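Local coordinates for protein 3-deoxy-d-manno-octulosonic-acid transferase (Acinetobacter baumannii, PDB 4BFC) that probably binds CMP-Kdo through this C-terminal domain of a glycosyltransferase that, as in related enzymes, transfers Kdo onto lipid A precursors, at residues A[32-35]-A[39-42]; A[27-32]-A[99-104]; A[54-59]-A[88-93]; A[161-164]-A[169-172]. All coordinates share one frame; numbering follows the deposited sequence. Where two conformers were deposited one is given.

The four contacts are spread over one Rossmann-like domain built on a parallel sheet, the half of a GT-B glycosyltransferase that carries the CMP-Kdo site. Contacts 1 and 2 both draw on helix 24-36 and share Gln32; their centres lie 11 Å apart. Contact 3 joins two other helices and meets contact 2 through the Arg100–Phe88 pair, although the two centres are 21 Å apart. Contact 4 lies across the chain's centre from contacts 1 and 2, with its own centre 32 Å from that of contact 1, yet its nearest atoms come within about 7 Å of contact 3. None of the four can be placed at the CMP-Kdo pocket from geometry alone.

Contact 1 of 4, residues A[32-35]-A[39-42]; sequences QLHQ and LENR
His34 and Leu39 hold the close-packed part of this contact. The methylene CB of Leu39 sits over one face of the His34 imidazole, 4.2 Å from the ring centroid and 27° off its normal, a CH-pi contact. Having CG opposite the backbone N (chi1 -176°) swings the imidazole out over the turn, where the leucine can meet it. Leu39 is buried and leans, like His34, on Leu128 of helix 122-128. On the same side of the ring, Leu39 N donates to His34 O at 3.0 Å. This bond spans five residues, one more than a regular alpha-helical bond, and belongs to the turn that ends helix 24-36 and leads into strand 43-50.

The solvent side is looser. Water 1 gives a proton to His34 O at 2.8 Å and receives one from Glu40 N at 3.0 Å, so it bridges two backbone groups. Exposed Glu40 bends at chi2 and brings OE1 to the imidazole edge, in the ring plane, 3.2 Å from His34 CE1. Two donors thus satisfy the His34 carbonyl as the helix runs out, and the carboxylate beside the polarised CE1-H would probably make a positively charged imidazole more favourable.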
# COMPACT_ATOMS: atom_id res chain seq x y z
N GLN A 32 23.52 -18.73 -12.02
CA GLN A 32 24.85 -18.31 -11.56
C GLN A 32 24.99 -18.43 -10.05
O GLN A 32 26.02 -18.89 -9.53
CB GLN A 32 25.17 -16.87 -12.00
CG GLN A 32 25.46 -16.72 -13.49
CD GLN A 32 25.55 -15.27 -13.91
OE1 GLN A 32 24.56 -14.53 -13.85
NE2 GLN A 32 26.74 -14.85 -14.35
N LEU A 33 23.94 -18.02 -9.33
CA LEU A 33 24.00 -18.01 -7.89
C LEU A 33 23.84 -19.42 -7.31
O LEU A 33 24.42 -19.71 -6.27
CB LEU A 33 22.92 -17.08 -7.32
CG LEU A 33 23.03 -15.57 -7.53
CD1 LEU A 33 21.85 -14.95 -6.81
CD2 LEU A 33 24.29 -14.96 -6.89
N HIS A 34 23.03 -20.25 -7.94
CA HIS A 34 22.88 -21.65 -7.55
C HIS A 34 24.24 -22.32 -7.53
O HIS A 34 24.54 -23.14 -6.63
CB HIS A 34 22.02 -22.39 -8.56
CG HIS A 34 21.73 -23.82 -8.18
ND1 HIS A 34 22.58 -24.85 -8.48
CD2 HIS A 34 20.67 -24.38 -7.49
CE1 HIS A 34 22.07 -25.99 -7.98
NE2 HIS A 34 20.90 -25.70 -7.39
N GLN A 35 25.05 -21.99 -8.53
CA GLN A 35 26.43 -22.51 -8.60
C GLN A 35 27.39 -21.88 -7.57
O GLN A 35 28.08 -22.60 -6.84
CB GLN A 35 26.96 -22.28 -10.01
CG GLN A 35 28.13 -23.17 -10.42
CD GLN A 35 28.40 -23.07 -11.91
OE1 GLN A 35 28.42 -24.08 -12.63
NE2 GLN A 35 28.59 -21.84 -12.40
N LEU A 39 24.20 -24.28 -3.87
CA LEU A 39 22.85 -24.62 -3.39
C LEU A 39 22.39 -26.03 -3.77
O LEU A 39 21.31 -26.44 -3.33
CB LEU A 39 21.79 -23.61 -3.89
CG LEU A 39 22.13 -22.20 -3.44
CD1 LEU A 39 20.92 -21.36 -3.92
CD2 LEU A 39 22.28 -22.06 -1.92
N GLU A 40 23.21 -26.75 -4.54
CA GLU A 40 22.86 -28.12 -5.00
C GLU A 40 22.55 -29.02 -3.80
O GLU A 40 21.61 -29.82 -3.84
CB GLU A 40 23.94 -28.69 -5.93
CG GLU A 40 23.61 -30.09 -6.50
CD GLU A 40 22.32 -30.15 -7.34
OE1 GLU A 40 22.02 -29.21 -8.12
OE2 GLU A 40 21.59 -31.19 -7.23
N ASN A 41 23.26 -28.84 -2.68
CA ASN A 41 22.96 -29.64 -1.50
C ASN A 41 22.32 -28.84 -0.37
O ASN A 41 22.53 -29.13 0.83
CB ASN A 41 24.21 -30.39 -1.00
CG ASN A 41 24.90 -31.16 -2.10
OD1 ASN A 41 24.37 -32.13 -2.65
ND2 ASN A 41 26.10 -30.72 -2.45
N ARG A 42 21.54 -27.81 -0.73
CA ARG A 42 20.73 -27.14 0.25
C ARG A 42 19.27 -27.37 -0.20
O ARG A 42 19.01 -27.65 -1.42
CB ARG A 42 20.98 -25.61 0.24
CG ARG A 42 22.41 -25.19 0.56
CD ARG A 42 22.81 -25.70 1.93
NE ARG A 42 22.15 -25.12 3.12
CZ ARG A 42 22.49 -23.99 3.72
NH1 ARG A 42 23.51 -23.25 3.23
NH2 ARG A 42 21.87 -23.66 4.84
O HOH W 1 25.31 -25.84 -6.43

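Contact 2 of 4, residues A[27-32]-A[99-104]; sequences IKQAAQ and HRRSMG
The guanidinium of Arg101 meets the amide of Gln29 at an edge: Gln29 OE1 lies in the guanidinium plane, beside NH2, and helix segment 27-32 places nothing over either face. The two flat groups are turned 41° against each other, so they neither stack nor lie coplanar. Arg101 NH2 donates to Gln29 OE1 at 3.3 Å, but the N-H...O angle of 139° marks this hydrogen bond as weak. Water 2 makes a second route between the same groups. It accepts from Arg101 NH1 at 3.0 Å and donates, weakly, to Gln29 OE1 at 3.5 Å, so both terminal nitrogens are tied to one amide oxygen, one directly and one through solvent.

Both side chains are long and approach from opposite directions. Gln29 is extended throughout (chi1 178°, chi2 177°), which carries its oxygen as far from the helix as the chain allows, whereas Arg101 is bent at chi2. Only 46 Å² is buried, consistent with a bridge at the surface. The stronger partner of Arg101 NH2 is Glu121, which forms a salt bridge with it and probably fixes the position of the guanidinium; Gln29 adds a minor share.

Arg101 opens a short 3-10 turn just after edge strand 98-100, whose neighbour is strand 113-115. Gln29 and Arg101 both rest on Leu124, so helix 122-128 lies under the bridge, and helix 24-36 packs against it again through Ala30 on Ala127.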
# COMPACT_ATOMS: atom_id res chain seq x y z
N ILE A 27 16.15 -15.58 -14.16
CA ILE A 27 16.32 -17.02 -14.34
C ILE A 27 17.81 -17.40 -14.53
O ILE A 27 18.28 -18.33 -13.88
CB ILE A 27 15.40 -17.57 -15.45
CG1 ILE A 27 13.93 -17.33 -15.05
CG2 ILE A 27 15.67 -19.05 -15.72
CD1 ILE A 27 12.99 -17.00 -16.21
N LYS A 28 18.55 -16.67 -15.36
CA LYS A 28 19.97 -16.97 -15.57
C LYS A 28 20.87 -16.46 -14.43
O LYS A 28 21.96 -17.02 -14.13
CB LYS A 28 20.44 -16.44 -16.94
CG LYS A 28 21.72 -15.62 -16.93
N GLN A 29 20.47 -15.37 -13.78
CA GLN A 29 21.20 -14.97 -12.60
C GLN A 29 21.04 -16.05 -11.51
O GLN A 29 21.98 -16.32 -10.77
CB GLN A 29 20.71 -13.62 -12.10
CG GLN A 29 21.42 -13.19 -10.84
CD GLN A 29 20.97 -11.82 -10.38
OE1 GLN A 29 21.56 -11.24 -9.46
NE2 GLN A 29 19.91 -11.31 -11.01
N ALA A 30 19.85 -16.63 -11.41
CA ALA A 30 19.58 -17.71 -10.45
C ALA A 30 20.48 -18.92 -10.70
O ALA A 30 20.96 -19.55 -9.75
CB ALA A 30 18.13 -18.12 -10.51
N ALA A 31 20.70 -19.26 -11.97
CA ALA A 31 21.65 -20.31 -12.32
C ALA A 31 23.09 -19.98 -11.89
O ALA A 31 23.78 -20.86 -11.36
CB ALA A 31 21.54 -20.65 -13.81
N GLN A 32 23.52 -18.73 -12.02
CA GLN A 32 24.85 -18.31 -11.56
C GLN A 32 24.99 -18.43 -10.05
O GLN A 32 26.02 -18.89 -9.53
CB GLN A 32 25.17 -16.87 -12.00
CG GLN A 32 25.46 -16.72 -13.49
CD GLN A 32 25.55 -15.27 -13.91
OE1 GLN A 32 24.56 -14.53 -13.85
NE2 GLN A 32 26.74 -14.85 -14.35
N HIS A 99 21.96 -13.79 6.95
CA HIS A 99 22.73 -12.98 6.01
C HIS A 99 21.78 -12.18 5.17
O HIS A 99 20.57 -12.53 5.01
CB HIS A 99 23.66 -13.87 5.21
CG HIS A 99 24.64 -14.59 6.09
ND1 HIS A 99 25.49 -13.93 6.93
CD2 HIS A 99 24.78 -15.94 6.36
CE1 HIS A 99 26.19 -14.86 7.65
NE2 HIS A 99 25.74 -16.07 7.30
N ARG A 100 22.28 -11.04 4.70
CA ARG A 100 21.41 -10.00 4.05
C ARG A 100 21.83 -9.62 2.65
O ARG A 100 23.00 -9.29 2.39
CB ARG A 100 21.38 -8.71 4.90
CG ARG A 100 20.98 -8.87 6.34
CD ARG A 100 21.01 -7.54 7.05
NE ARG A 100 19.85 -6.76 6.66
CZ ARG A 100 19.26 -5.80 7.42
NH1 ARG A 100 19.74 -5.46 8.63
NH2 ARG A 100 18.13 -5.20 7.00
N ARG A 101 20.91 -9.69 1.69
CA ARG A 101 21.16 -9.27 0.35
C ARG A 101 21.63 -7.80 0.36
O ARG A 101 22.52 -7.44 -0.40
CB ARG A 101 19.85 -9.40 -0.49
CG ARG A 101 19.92 -8.97 -1.93
CD ARG A 101 20.93 -9.81 -2.72
NE ARG A 101 20.66 -9.73 -4.13
CZ ARG A 101 21.40 -10.35 -5.04
NH1 ARG A 101 22.48 -11.01 -4.64
NH2 ARG A 101 21.07 -10.25 -6.32
N SER A 102 21.04 -6.98 1.22
CA SER A 102 21.40 -5.53 1.20
C SER A 102 22.83 -5.24 1.56
O SER A 102 23.30 -4.11 1.29
CB SER A 102 20.52 -4.74 2.15
OG SER A 102 20.71 -5.03 3.51
N MET A 103 23.49 -6.21 2.21
CA MET A 103 24.91 -6.08 2.59
C MET A 103 25.83 -6.83 1.63
O MET A 103 27.04 -7.05 1.93
CB MET A 103 25.11 -6.57 4.00
CG MET A 103 24.31 -5.82 5.03
SD MET A 103 24.56 -6.56 6.63
CE MET A 103 26.36 -6.68 6.79
N GLY A 104 25.30 -7.20 0.47
CA GLY A 104 25.99 -7.98 -0.58
C GLY A 104 26.40 -9.34 -0.04
O GLY A 104 27.39 -9.93 -0.49
O HOH W 2 24.12 -11.16 -7.13

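Contact 3 of 4, residues A[54-59]-A[88-93]; sequences EEQQIL and FEICQN
Ile90 fills the space between helices 54-68 and 84-93, its CB directed toward helix 54-68. Of the two branches leaving CB, CG2 lies opposite the backbone N and presses on the flank of Gln56, 3.8 Å from its CA and 3.5 Å from its OE1. The other branch climbs through CG1, which passes 4.1 Å from Gln56 OE1, to the tip CD1, which ends 4.1 Å from Glu55 OE1. The methyl groups thus pack against oxygens whose polar needs are met by other partners: Glu55 by Thr50 and a salt bridge to Arg83, and Gln56 OE1 by water 3. This water donates to Gln56 OE1 at 2.7 Å and to Ile90 O at 2.8 Å, linking side chain and opposite backbone, while Gln56 NE2 turns to Glu60. One turn beyond Glu55 on helix 54-68, Leu59 CD1 meets SG of Cys91, the residue after Ile90, at 3.8 Å, the apolar pair of the contact.

The segment axes approach to 9.8 Å and run at only 26° to each other, as neighbouring helices do in consecutive beta-alpha-beta units of a Rossmann-like domain. Helix 54-68 connects strands 43-50 and 72-78, and helix 84-93 follows strand 72-78 to reach edge strand 98-100. On the sheet side, Leu59 rests on Cys74 and Cys91 on Thr98, while on the outer side Thr168 of a second subunit packs against Ile90.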
# COMPACT_ATOMS: atom_id res chain seq x y z
N GLU A 54 3.65 -12.99 10.11
CA GLU A 54 3.98 -14.22 9.31
C GLU A 54 5.47 -14.62 9.45
O GLU A 54 5.75 -15.82 9.52
CB GLU A 54 3.64 -14.05 7.85
CG GLU A 54 2.17 -13.86 7.56
CD GLU A 54 1.87 -13.67 6.08
OE1 GLU A 54 2.63 -12.91 5.38
OE2 GLU A 54 0.94 -14.32 5.57
N GLU A 55 6.42 -13.66 9.39
CA GLU A 55 7.84 -13.98 9.54
C GLU A 55 8.10 -14.60 10.93
O GLU A 55 8.72 -15.69 10.97
CB GLU A 55 8.79 -12.82 9.32
CG GLU A 55 8.66 -12.07 7.97
CD GLU A 55 7.74 -10.88 8.09
OE1 GLU A 55 7.25 -10.53 9.20
OE2 GLU A 55 7.51 -10.25 7.05
N GLN A 56 7.65 -13.92 11.99
CA GLN A 56 7.77 -14.45 13.35
C GLN A 56 7.19 -15.88 13.41
O GLN A 56 7.91 -16.82 13.89
CB GLN A 56 7.08 -13.51 14.33
CG GLN A 56 7.14 -13.98 15.77
CD GLN A 56 8.55 -13.86 16.29
OE1 GLN A 56 9.16 -12.81 16.18
NE2 GLN A 56 9.08 -14.95 16.87
N GLN A 57 5.94 -16.05 12.96
CA GLN A 57 5.22 -17.33 13.16
C GLN A 57 5.83 -18.47 12.38
O GLN A 57 6.01 -19.59 12.94
CB GLN A 57 3.72 -17.24 12.88
CG GLN A 57 2.95 -16.26 13.80
CD GLN A 57 1.47 -16.20 13.49
OE1 GLN A 57 0.68 -15.77 14.35
NE2 GLN A 57 1.07 -16.55 12.30
N ILE A 58 6.14 -18.26 11.11
CA ILE A 58 6.74 -19.31 10.28
C ILE A 58 8.19 -19.60 10.71
O ILE A 58 8.57 -20.78 10.82
CB ILE A 58 6.66 -18.98 8.76
CG1 ILE A 58 5.18 -18.96 8.33
CG2 ILE A 58 7.43 -19.99 7.96
CD1 ILE A 58 4.95 -18.29 7.01
N LEU A 59 9.03 -18.57 10.90
CA LEU A 59 10.41 -18.82 11.36
C LEU A 59 10.44 -19.54 12.71
O LEU A 59 11.31 -20.42 12.88
CB LEU A 59 11.30 -17.61 11.39
CG LEU A 59 11.44 -17.01 10.00
CD1 LEU A 59 12.11 -15.64 10.18
CD2 LEU A 59 12.24 -17.91 9.06
N PHE A 88 14.93 -8.38 10.05
CA PHE A 88 16.25 -8.76 10.53
C PHE A 88 16.20 -8.96 12.05
O PHE A 88 16.67 -10.02 12.55
CB PHE A 88 17.32 -7.75 10.09
CG PHE A 88 18.71 -8.24 10.44
CD1 PHE A 88 19.25 -9.34 9.77
CD2 PHE A 88 19.45 -7.61 11.45
CE1 PHE A 88 20.52 -9.80 10.06
CE2 PHE A 88 20.71 -8.07 11.77
CZ PHE A 88 21.25 -9.18 11.09
N GLU A 89 15.61 -8.01 12.79
CA GLU A 89 15.49 -8.17 14.25
C GLU A 89 14.71 -9.41 14.72
O GLU A 89 15.07 -10.03 15.72
CB GLU A 89 14.94 -6.94 14.93
CG GLU A 89 15.82 -5.74 14.80
CD GLU A 89 17.19 -5.99 15.37
OE1 GLU A 89 17.30 -6.41 16.54
OE2 GLU A 89 18.16 -5.80 14.61
N ILE A 90 13.65 -9.76 14.00
CA ILE A 90 12.87 -10.99 14.25
C ILE A 90 13.79 -12.20 14.14
O ILE A 90 13.77 -13.08 15.01
CB ILE A 90 11.67 -11.09 13.28
CG1 ILE A 90 10.65 -9.99 13.59
CG2 ILE A 90 11.05 -12.49 13.30
CD1 ILE A 90 9.53 -9.84 12.53
N CYS A 91 14.59 -12.23 13.07
CA CYS A 91 15.53 -13.35 12.79
C CYS A 91 16.58 -13.45 13.89
O CYS A 91 16.86 -14.54 14.39
CB CYS A 91 16.21 -13.11 11.44
SG CYS A 91 15.06 -13.26 10.06
N GLN A 92 17.18 -12.29 14.20
CA GLN A 92 18.19 -12.20 15.27
C GLN A 92 17.71 -12.68 16.61
O GLN A 92 18.47 -13.39 17.30
CB GLN A 92 18.70 -10.77 15.38
CG GLN A 92 19.61 -10.36 14.22
CD GLN A 92 20.76 -11.29 13.92
OE1 GLN A 92 20.64 -12.24 13.13
NE2 GLN A 92 21.89 -11.03 14.54
N ASN A 93 16.49 -12.33 16.98
CA ASN A 93 15.89 -12.75 18.25
C ASN A 93 15.56 -14.22 18.34
O ASN A 93 15.46 -14.79 19.42
CB ASN A 93 14.68 -11.90 18.58
CG ASN A 93 15.08 -10.51 19.05
OD1 ASN A 93 16.27 -10.17 19.09
ND2 ASN A 93 14.09 -9.71 19.43
O HOH W 3 11.74 -12.96 16.87

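Contact 4 of 4, residues A[161-164]-A[169-172]; sequences PRYF and IVDE
Tyr163, in the loop after strand 157-159, is met by two consecutive residues of helix 167-175, Val170 and Asp171. Just before them comes Ile169, whose backbone N bonds to Glu86 of a third subunit. Val170 then points at the tyrosine and puts CG1 over one ring face, 3.5 Å from the centroid and 16° off the normal, a close CH-pi contact displaced toward the rim. Its CB adds a 3.4 Å approach to Tyr163 CD1, and CG2 follows at 3.9 Å from the same ring atom. A chi1 of 59° sets the tyrosine CG between backbone N and carbonyl carbon and folds the ring toward the helix.

The loop and helix form one strand-loop-helix step of the Rossmann-like sheet, on the carboxyl-end side of the strands where such domains usually bind ligands. Nearby in that loop, Arg162 is held by the carbonyls of Leu138 and Asn139.

Asp171 comes next, arriving at the edge of the ring with its carboxylate turned 89° to the ring plane. Its OD1 lies 3.0 Å from Tyr163 OH, but a proton on that hydroxyl could also go to a different acceptor, so the bond is not settled. Its other oxygen, OD2, accepts a hydrogen bond from Gln167 NE2, which helps to set the carboxylate's rotation.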
# COMPACT_ATOMS: atom_id res chain seq x y z
N PRO A 161 -5.09 -19.05 4.59
CA PRO A 161 -6.52 -19.13 4.23
C PRO A 161 -7.09 -17.79 3.79
O PRO A 161 -8.13 -17.75 3.08
CB PRO A 161 -7.20 -19.59 5.54
CG PRO A 161 -6.17 -19.60 6.59
CD PRO A 161 -4.85 -19.16 6.03
N ARG A 162 -6.38 -16.69 4.17
CA ARG A 162 -6.87 -15.32 3.82
C ARG A 162 -6.27 -14.80 2.49
O ARG A 162 -5.31 -14.02 2.48
CB ARG A 162 -6.75 -14.40 5.00
CG ARG A 162 -7.79 -14.77 6.10
CD ARG A 162 -7.34 -14.26 7.44
NE ARG A 162 -6.12 -14.88 8.04
CZ ARG A 162 -6.11 -16.03 8.71
NH1 ARG A 162 -7.26 -16.71 8.82
NH2 ARG A 162 -4.97 -16.56 9.23
N TYR A 163 -6.84 -15.28 1.39
CA TYR A 163 -6.33 -15.02 0.04
C TYR A 163 -7.34 -14.31 -0.85
O TYR A 163 -7.25 -14.37 -2.03
CB TYR A 163 -5.80 -16.31 -0.62
CG TYR A 163 -6.85 -17.41 -0.74
CD1 TYR A 163 -7.75 -17.42 -1.80
CD2 TYR A 163 -6.91 -18.45 0.21
CE1 TYR A 163 -8.70 -18.43 -1.90
CE2 TYR A 163 -7.86 -19.47 0.11
CZ TYR A 163 -8.72 -19.45 -0.97
OH TYR A 163 -9.66 -20.43 -1.10
N PHE A 164 -8.30 -13.66 -0.24
CA PHE A 164 -9.52 -13.13 -0.94
C PHE A 164 -9.24 -12.07 -2.00
O PHE A 164 -10.02 -11.92 -2.98
CB PHE A 164 -10.55 -12.67 0.08
CG PHE A 164 -10.01 -11.76 1.11
CD1 PHE A 164 -9.86 -10.36 0.85
CD2 PHE A 164 -9.62 -12.25 2.36
CE1 PHE A 164 -9.38 -9.52 1.84
CE2 PHE A 164 -9.14 -11.39 3.34
CZ PHE A 164 -9.02 -10.04 3.07
N ILE A 169 -8.33 -16.71 -8.78
CA ILE A 169 -7.15 -17.46 -9.26
C ILE A 169 -6.77 -18.56 -8.28
O ILE A 169 -6.48 -19.69 -8.74
CB ILE A 169 -5.94 -16.54 -9.53
CG1 ILE A 169 -6.04 -15.79 -10.87
CG2 ILE A 169 -4.58 -17.30 -9.53
CD1 ILE A 169 -5.03 -14.64 -10.93
N VAL A 170 -6.75 -18.27 -6.98
CA VAL A 170 -6.37 -19.32 -5.99
C VAL A 170 -7.39 -20.48 -6.09
O VAL A 170 -6.99 -21.63 -6.22
CB VAL A 170 -6.25 -18.79 -4.57
CG1 VAL A 170 -6.00 -19.89 -3.54
CG2 VAL A 170 -5.04 -17.87 -4.50
N ASP A 171 -8.70 -20.17 -6.11
CA ASP A 171 -9.71 -21.26 -6.32
C ASP A 171 -9.53 -22.06 -7.61
O ASP A 171 -9.72 -23.27 -7.59
CB ASP A 171 -11.13 -20.73 -6.21
CG ASP A 171 -11.51 -20.33 -4.82
OD1 ASP A 171 -10.83 -20.73 -3.86
OD2 ASP A 171 -12.50 -19.61 -4.68
N GLU A 172 -9.13 -21.43 -8.70
CA GLU A 172 -8.87 -22.21 -9.93
C GLU A 172 -7.77 -23.26 -9.66
O GLU A 172 -7.81 -24.40 -10.15
CB GLU A 172 -8.36 -21.30 -11.04
CG GLU A 172 -9.42 -20.49 -11.76
CD GLU A 172 -8.84 -19.37 -12.63
OE1 GLU A 172 -7.60 -19.28 -12.80
OE2 GLU A 172 -9.64 -18.56 -13.13